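Local coordinates for ATP-dependent kinase YFH7 (Saccharomyces cerevisiae, PDB 2GA8), which is an ATP-dependent kinase with a P-loop that could be involved in endoplasmic reticulum membrane assembly, at residues Q94-E102 with L166-K175. Numbering follows the deposited sequence.
Sequences QGLFKDHVE and LSRRCLDLFK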
ATOM      1  N   GLN A  94     -16.197 -17.597  -8.654  1.00 26.81           N
ATOM      2  CA  GLN A  94     -15.919 -16.201  -8.986  1.00 26.77           C
ATOM      3  C   GLN A  94     -14.674 -15.619  -8.304  1.00 25.49           C
ATOM      4  O   GLN A  94     -14.611 -14.418  -8.037  1.00 25.50           O
ATOM      5  CB  GLN A  94     -17.139 -15.335  -8.658  1.00 28.34           C
ATOM      6  CG  GLN A  94     -18.467 -15.921  -9.134  1.00 29.67           C
ATOM      7  CD  GLN A  94     -18.426 -16.376 -10.583  1.00 31.58           C
ATOM      8  OE1 GLN A  94     -18.620 -17.554 -10.879  1.00 32.28           O
ATOM      9  NE2 GLN A  94     -18.168 -15.445 -11.492  1.00 30.84           N
ATOM     10  N   GLY A  95     -13.694 -16.475  -8.027  1.00 24.90           N
ATOM     11  CA  GLY A  95     -12.459 -16.033  -7.400  1.00 23.75           C
ATOM     12  C   GLY A  95     -12.582 -15.682  -5.931  1.00 24.99           C
ATOM     13  O   GLY A  95     -11.838 -14.836  -5.427  1.00 23.31           O
ATOM     14  N   LEU A  96     -13.507 -16.340  -5.239  1.00 24.67           N
ATOM     15  CA  LEU A  96     -13.727 -16.079  -3.822  1.00 26.17           C
ATOM     16  C   LEU A  96     -13.687 -17.326  -2.945  1.00 25.97           C
ATOM     17  O   LEU A  96     -13.815 -18.452  -3.430  1.00 25.10           O
ATOM     18  CB  LEU A  96     -15.072 -15.372  -3.635  1.00 27.97           C
ATOM     19  CG  LEU A  96     -15.175 -13.931  -4.144  1.00 28.51           C
ATOM     20  CD1 LEU A  96     -16.610 -13.453  -4.057  1.00 31.41           C
ATOM     21  CD2 LEU A  96     -14.272 -13.035  -3.322  1.00 29.94           C
ATOM     22  N   PHE A  97     -13.486 -17.101  -1.649  1.00 27.42           N
ATOM     23  CA  PHE A  97     -13.461 -18.157  -0.640  1.00 27.27           C
ATOM     24  C   PHE A  97     -14.692 -17.873   0.223  1.00 28.51           C
ATOM     25  O   PHE A  97     -14.604 -17.193   1.246  1.00 26.90           O
ATOM     26  CB  PHE A  97     -12.198 -18.060   0.226  1.00 26.95           C
ATOM     27  CG  PHE A  97     -10.919 -18.325  -0.518  1.00 26.13           C
ATOM     28  CD1 PHE A  97     -10.664 -19.576  -1.068  1.00 27.22           C
ATOM     29  CD2 PHE A  97      -9.959 -17.326  -0.654  1.00 26.74           C
ATOM     30  CE1 PHE A  97      -9.466 -19.830  -1.744  1.00 26.91           C
ATOM     31  CE2 PHE A  97      -8.761 -17.567  -1.326  1.00 25.29           C
ATOM     32  CZ  PHE A  97      -8.515 -18.824  -1.872  1.00 26.35           C
ATOM     33  N   LYS A  98     -15.838 -18.389  -0.205  1.00 29.22           N
ATOM     34  CA  LYS A  98     -17.105 -18.167   0.488  1.00 30.95           C
ATOM     35  C   LYS A  98     -17.087 -18.251   2.012  1.00 30.49           C
ATOM     36  O   LYS A  98     -17.650 -17.388   2.685  1.00 31.49           O
ATOM     37  CB  LYS A  98     -18.166 -19.133  -0.051  1.00 33.29           C
ATOM     38  CG  LYS A  98     -19.570 -18.867   0.478  1.00 36.05           C
ATOM     39  CD  LYS A  98     -20.581 -19.825  -0.134  1.00 37.81           C
ATOM     40  CE  LYS A  98     -22.000 -19.475   0.286  1.00 38.91           C
ATOM     41  NZ  LYS A  98     -22.165 -19.458   1.765  1.00 38.91           N
ATOM     42  N   ASP A  99     -16.438 -19.274   2.558  1.00 29.40           N
ATOM     43  CA  ASP A  99     -16.405 -19.462   4.005  1.00 30.08           C
ATOM     44  C   ASP A  99     -15.348 -18.683   4.791  1.00 29.02           C
ATOM     45  O   ASP A  99     -15.218 -18.875   6.000  1.00 28.34           O
ATOM     46  CB  ASP A  99     -16.252 -20.951   4.330  1.00 32.82           C
ATOM     47  CG  ASP A  99     -17.345 -21.801   3.707  1.00 35.43           C
ATOM     48  OD1 ASP A  99     -18.529 -21.410   3.792  1.00 38.25           O
ATOM     49  OD2 ASP A  99     -17.022 -22.868   3.140  1.00 37.17           O
ATOM     50  N   HIS A 100     -14.605 -17.798   4.131  1.00 25.83           N
ATOM     51  CA  HIS A 100     -13.563 -17.053   4.832  1.00 25.11           C
ATOM     52  C   HIS A 100     -13.515 -15.553   4.563  1.00 23.03           C
ATOM     53  O   HIS A 100     -12.565 -14.888   4.964  1.00 24.03           O
ATOM     54  CB  HIS A 100     -12.197 -17.660   4.502  1.00 26.53           C
ATOM     55  CG  HIS A 100     -12.039 -19.077   4.956  1.00 28.36           C
ATOM     56  ND1 HIS A 100     -11.908 -19.422   6.285  1.00 29.49           N
ATOM     57  CD2 HIS A 100     -12.003 -20.238   4.261  1.00 30.43           C
ATOM     58  CE1 HIS A 100     -11.799 -20.736   6.387  1.00 31.51           C
ATOM     59  NE2 HIS A 100     -11.853 -21.254   5.173  1.00 31.31           N
ATOM     60  N   VAL A 101     -14.536 -15.016   3.905  1.00 21.89           N
ATOM     61  CA  VAL A 101     -14.562 -13.593   3.580  1.00 22.65           C
ATOM     62  C   VAL A 101     -14.439 -12.630   4.762  1.00 21.83           C
ATOM     63  O   VAL A 101     -14.026 -11.484   4.584  1.00 21.02           O
ATOM     64  CB  VAL A 101     -15.831 -13.230   2.774  1.00 22.96           C
ATOM     65  CG1 VAL A 101     -15.816 -13.959   1.443  1.00 24.17           C
ATOM     66  CG2 VAL A 101     -17.079 -13.592   3.567  1.00 23.69           C
ATOM     67  N   GLU A 102     -14.792 -13.081   5.961  1.00 21.63           N
ATOM     68  CA  GLU A 102     -14.708 -12.225   7.142  1.00 22.46           C
ATOM     69  C   GLU A 102     -13.705 -12.762   8.162  1.00 21.28           C
ATOM     70  O   GLU A 102     -13.646 -12.289   9.297  1.00 22.92           O
ATOM     71  CB  GLU A 102     -16.085 -12.100   7.804  1.00 24.12           C
ATOM     72  CG  GLU A 102     -17.170 -11.544   6.894  1.00 25.10           C
ATOM     73  CD  GLU A 102     -18.514 -11.419   7.593  1.00 27.51           C
ATOM     74  OE1 GLU A 102     -18.667 -10.519   8.446  1.00 26.64           O
ATOM     75  OE2 GLU A 102     -19.414 -12.228   7.291  1.00 28.66           O
ATOM     76  N   LEU A 166     -12.235  -5.005  -0.340  1.00 15.36           N
ATOM     77  CA  LEU A 166     -12.904  -6.239  -0.728  1.00 14.92           C
ATOM     78  C   LEU A 166     -13.871  -5.914  -1.862  1.00 15.53           C
ATOM     79  O   LEU A 166     -14.456  -4.828  -1.892  1.00 15.28           O
ATOM     80  CB  LEU A 166     -13.655  -6.834   0.465  1.00 14.79           C
ATOM     81  CG  LEU A 166     -12.742  -7.321   1.592  1.00 13.11           C
ATOM     82  CD1 LEU A 166     -13.570  -7.733   2.801  1.00 14.83           C
ATOM     83  CD2 LEU A 166     -11.895  -8.478   1.082  1.00 13.51           C
ATOM     84  N   SER A 167     -14.026  -6.842  -2.801  1.00 16.45           N
ATOM     85  CA  SER A 167     -14.918  -6.621  -3.931  1.00 17.51           C
ATOM     86  C   SER A 167     -16.365  -6.561  -3.471  1.00 18.41           C
ATOM     87  O   SER A 167     -16.714  -7.063  -2.401  1.00 19.01           O
ATOM     88  CB  SER A 167     -14.770  -7.738  -4.967  1.00 16.62           C
ATOM     89  OG  SER A 167     -15.264  -8.965  -4.463  1.00 18.61           O
ATOM     90  N   ARG A 168     -17.207  -5.950  -4.292  1.00 20.08           N
ATOM     91  CA  ARG A 168     -18.616  -5.833  -3.964  1.00 22.07           C
ATOM     92  C   ARG A 168     -19.254  -7.213  -3.844  1.00 22.83           C
ATOM     93  O   ARG A 168     -20.104  -7.433  -2.980  1.00 23.46           O
ATOM     94  CB  ARG A 168     -19.329  -4.998  -5.026  1.00 24.48           C
ATOM     95  CG  ARG A 168     -18.883  -3.538  -5.051  1.00 28.17           C
ATOM     96  CD  ARG A 168     -19.574  -2.759  -6.161  1.00 31.49           C
ATOM     97  NE  ARG A 168     -19.366  -3.377  -7.465  1.00 35.53           N
ATOM     98  CZ  ARG A 168     -20.349  -3.785  -8.263  1.00 39.28           C
ATOM     99  NH1 ARG A 168     -20.069  -4.341  -9.435  1.00 41.05           N
ATOM    100  NH2 ARG A 168     -21.614  -3.636  -7.891  1.00 40.15           N
ATOM    101  N   ARG A 169     -18.845  -8.145  -4.702  1.00 22.86           N
ATOM    102  CA  ARG A 169     -19.396  -9.496  -4.651  1.00 24.04           C
ATOM    103  C   ARG A 169     -18.917 -10.194  -3.386  1.00 24.13           C
ATOM    104  O   ARG A 169     -19.591 -11.071  -2.851  1.00 22.77           O
ATOM    105  CB  ARG A 169     -18.982 -10.309  -5.881  1.00 26.35           C
ATOM    106  CG  ARG A 169     -19.503 -11.742  -5.856  1.00 32.89           C
ATOM    107  CD  ARG A 169     -19.246 -12.500  -7.159  1.00 37.39           C
ATOM    108  NE  ARG A 169     -20.077 -12.026  -8.264  1.00 42.53           N
ATOM    109  CZ  ARG A 169     -19.812 -10.953  -9.005  1.00 44.74           C
ATOM    110  NH1 ARG A 169     -18.727 -10.225  -8.770  1.00 46.02           N
ATOM    111  NH2 ARG A 169     -20.637 -10.606  -9.985  1.00 46.35           N
ATOM    112  N   CYS A 170     -17.741  -9.802  -2.911  1.00 22.35           N
ATOM    113  CA  CYS A 170     -17.189 -10.378  -1.698  1.00 22.90           C
ATOM    114  C   CYS A 170     -18.037  -9.892  -0.518  1.00 21.73           C
ATOM    115  O   CYS A 170     -18.385 -10.660   0.379  1.00 19.83           O
ATOM    116  CB  CYS A 170     -15.734  -9.929  -1.533  1.00 24.81           C
ATOM    117  SG  CYS A 170     -14.800 -10.834  -0.292  1.00 29.22           S
ATOM    118  N   LEU A 171     -18.380  -8.610  -0.532  1.00 22.37           N
ATOM    119  CA  LEU A 171     -19.182  -8.035   0.539  1.00 24.02           C
ATOM    120  C   LEU A 171     -20.577  -8.658   0.585  1.00 25.10           C
ATOM    121  O   LEU A 171     -21.229  -8.651   1.630  1.00 25.81           O
ATOM    122  CB  LEU A 171     -19.282  -6.516   0.368  1.00 23.00           C
ATOM    123  CG  LEU A 171     -17.962  -5.735   0.431  1.00 24.12           C
ATOM    124  CD1 LEU A 171     -18.246  -4.258   0.246  1.00 25.73           C
ATOM    125  CD2 LEU A 171     -17.264  -5.979   1.768  1.00 23.25           C
ATOM    126  N   ASP A 172     -21.031  -9.203  -0.543  1.00 26.92           N
ATOM    127  CA  ASP A 172     -22.348  -9.836  -0.604  1.00 28.69           C
ATOM    128  C   ASP A 172     -22.367 -11.151   0.166  1.00 29.55           C
ATOM    129  O   ASP A 172     -23.432 -11.703   0.448  1.00 30.03           O
ATOM    130  CB  ASP A 172     -22.756 -10.119  -2.053  1.00 31.60           C
ATOM    131  CG  ASP A 172     -22.960  -8.855  -2.864  1.00 33.92           C
ATOM    132  OD1 ASP A 172     -23.591  -7.913  -2.346  1.00 35.55           O
ATOM    133  OD2 ASP A 172     -22.500  -8.812  -4.024  1.00 37.65           O
ATOM    134  N   LEU A 173     -21.183 -11.654   0.492  1.00 29.22           N
ATOM    135  CA  LEU A 173     -21.064 -12.911   1.214  1.00 30.01           C
ATOM    136  C   LEU A 173     -20.960 -12.709   2.722  1.00 30.73           C
ATOM    137  O   LEU A 173     -20.941 -13.677   3.480  1.00 30.11           O
ATOM    138  CB  LEU A 173     -19.849 -13.688   0.707  1.00 29.55           C
ATOM    139  CG  LEU A 173     -19.884 -14.061  -0.777  1.00 30.45           C
ATOM    140  CD1 LEU A 173     -18.561 -14.691  -1.184  1.00 30.45           C
ATOM    141  CD2 LEU A 173     -21.046 -15.012  -1.036  1.00 28.98           C
ATOM    142  N   PHE A 174     -20.882 -11.456   3.156  1.00 32.32           N
ATOM    143  CA  PHE A 174     -20.797 -11.163   4.583  1.00 34.80           C
ATOM    144  C   PHE A 174     -22.031 -11.727   5.274  1.00 37.37           C
ATOM    145  O   PHE A 174     -23.113 -11.762   4.687  1.00 36.40           O
ATOM    146  CB  PHE A 174     -20.721  -9.652   4.816  1.00 34.17           C
ATOM    147  CG  PHE A 174     -19.319  -9.126   4.952  1.00 34.42           C
ATOM    148  CD1 PHE A 174     -18.334  -9.473   4.035  1.00 35.06           C
ATOM    149  CD2 PHE A 174     -18.989  -8.266   5.996  1.00 34.64           C
ATOM    150  CE1 PHE A 174     -17.037  -8.966   4.158  1.00 34.81           C
ATOM    151  CE2 PHE A 174     -17.698  -7.757   6.124  1.00 34.80           C
ATOM    152  CZ  PHE A 174     -16.721  -8.108   5.202  1.00 34.39           C
ATOM    153  N   LYS A 175     -21.872 -12.168   6.518  1.00 40.24           N
ATOM    154  CA  LYS A 175     -22.993 -12.724   7.268  1.00 44.16           C
ATOM    155  C   LYS A 175     -24.149 -11.731   7.251  1.00 45.56           C
ATOM    156  O   LYS A 175     -25.315 -12.111   7.362  1.00 46.25           O
ATOM    157  CB  LYS A 175     -22.575 -13.025   8.711  1.00 44.69           C
ATOM    158  CG  LYS A 175     -23.638 -13.752   9.524  1.00 47.11           C
ATOM    159  CD  LYS A 175     -23.989 -15.097   8.901  1.00 47.85           C
ATOM    160  CE  LYS A 175     -25.128 -15.773   9.651  1.00 49.25           C
ATOM    161  NZ  LYS A 175     -25.519 -17.068   9.024  1.00 49.58           N
TER
HETATM  162  O   HOH W   1     -19.539 -14.424   5.816  1.00 42.81           O
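Two donors grip OE2 of Glu102. The backbone N of Lys175 reaches Glu102 OE2 at 2.6 Å in a nearly straight bond. It comes from the syn side, 32° out of the carboxylate plane. A water also donates to this oxygen and, with its other hydrogen, to Leu173 O, which bridges the two segments again. Glu102 lies flat against Phe174. Its CG sits 3.5 Å above the ring centroid, a CH-pi contact over one face, and its carboxylate plane is only 13° from the ring plane. The chain is extended beyond CG (chi2 -179°), which carries the carboxylate across the ring to the backbone of Lys175. An alanine at Phe174 takes away the flat surface against Glu102, and would probably leave the carboxylate freer to turn away from Lys175 N.

Beyond this end, the side chains that meet across the contact are mostly apolar. Leu96 forks over the short helix 168-171 and the turn after it. Its CD1 meets Leu173 CD1 at 3.7 Å and also touches Arg169 CG, while CD2 rests on CB and SG of Cys170. Val101 CG1 closes in on Cys170 SG at 3.7 Å and on Leu173 CD1. A mercury ion lies about 3 Å from the Cys170 side chain. Ser167 OG accepts from Cys170 N (3.0 Å) and N-caps the helix.

The contact lies away from the probable ATP-binding loop. It joins the loop between helix 84-92 and strand 109-111 to helix 168-171, which follows edge strand 156-160 of the parallel sheet. Helix 178-181 adds Ala180 against Phe174.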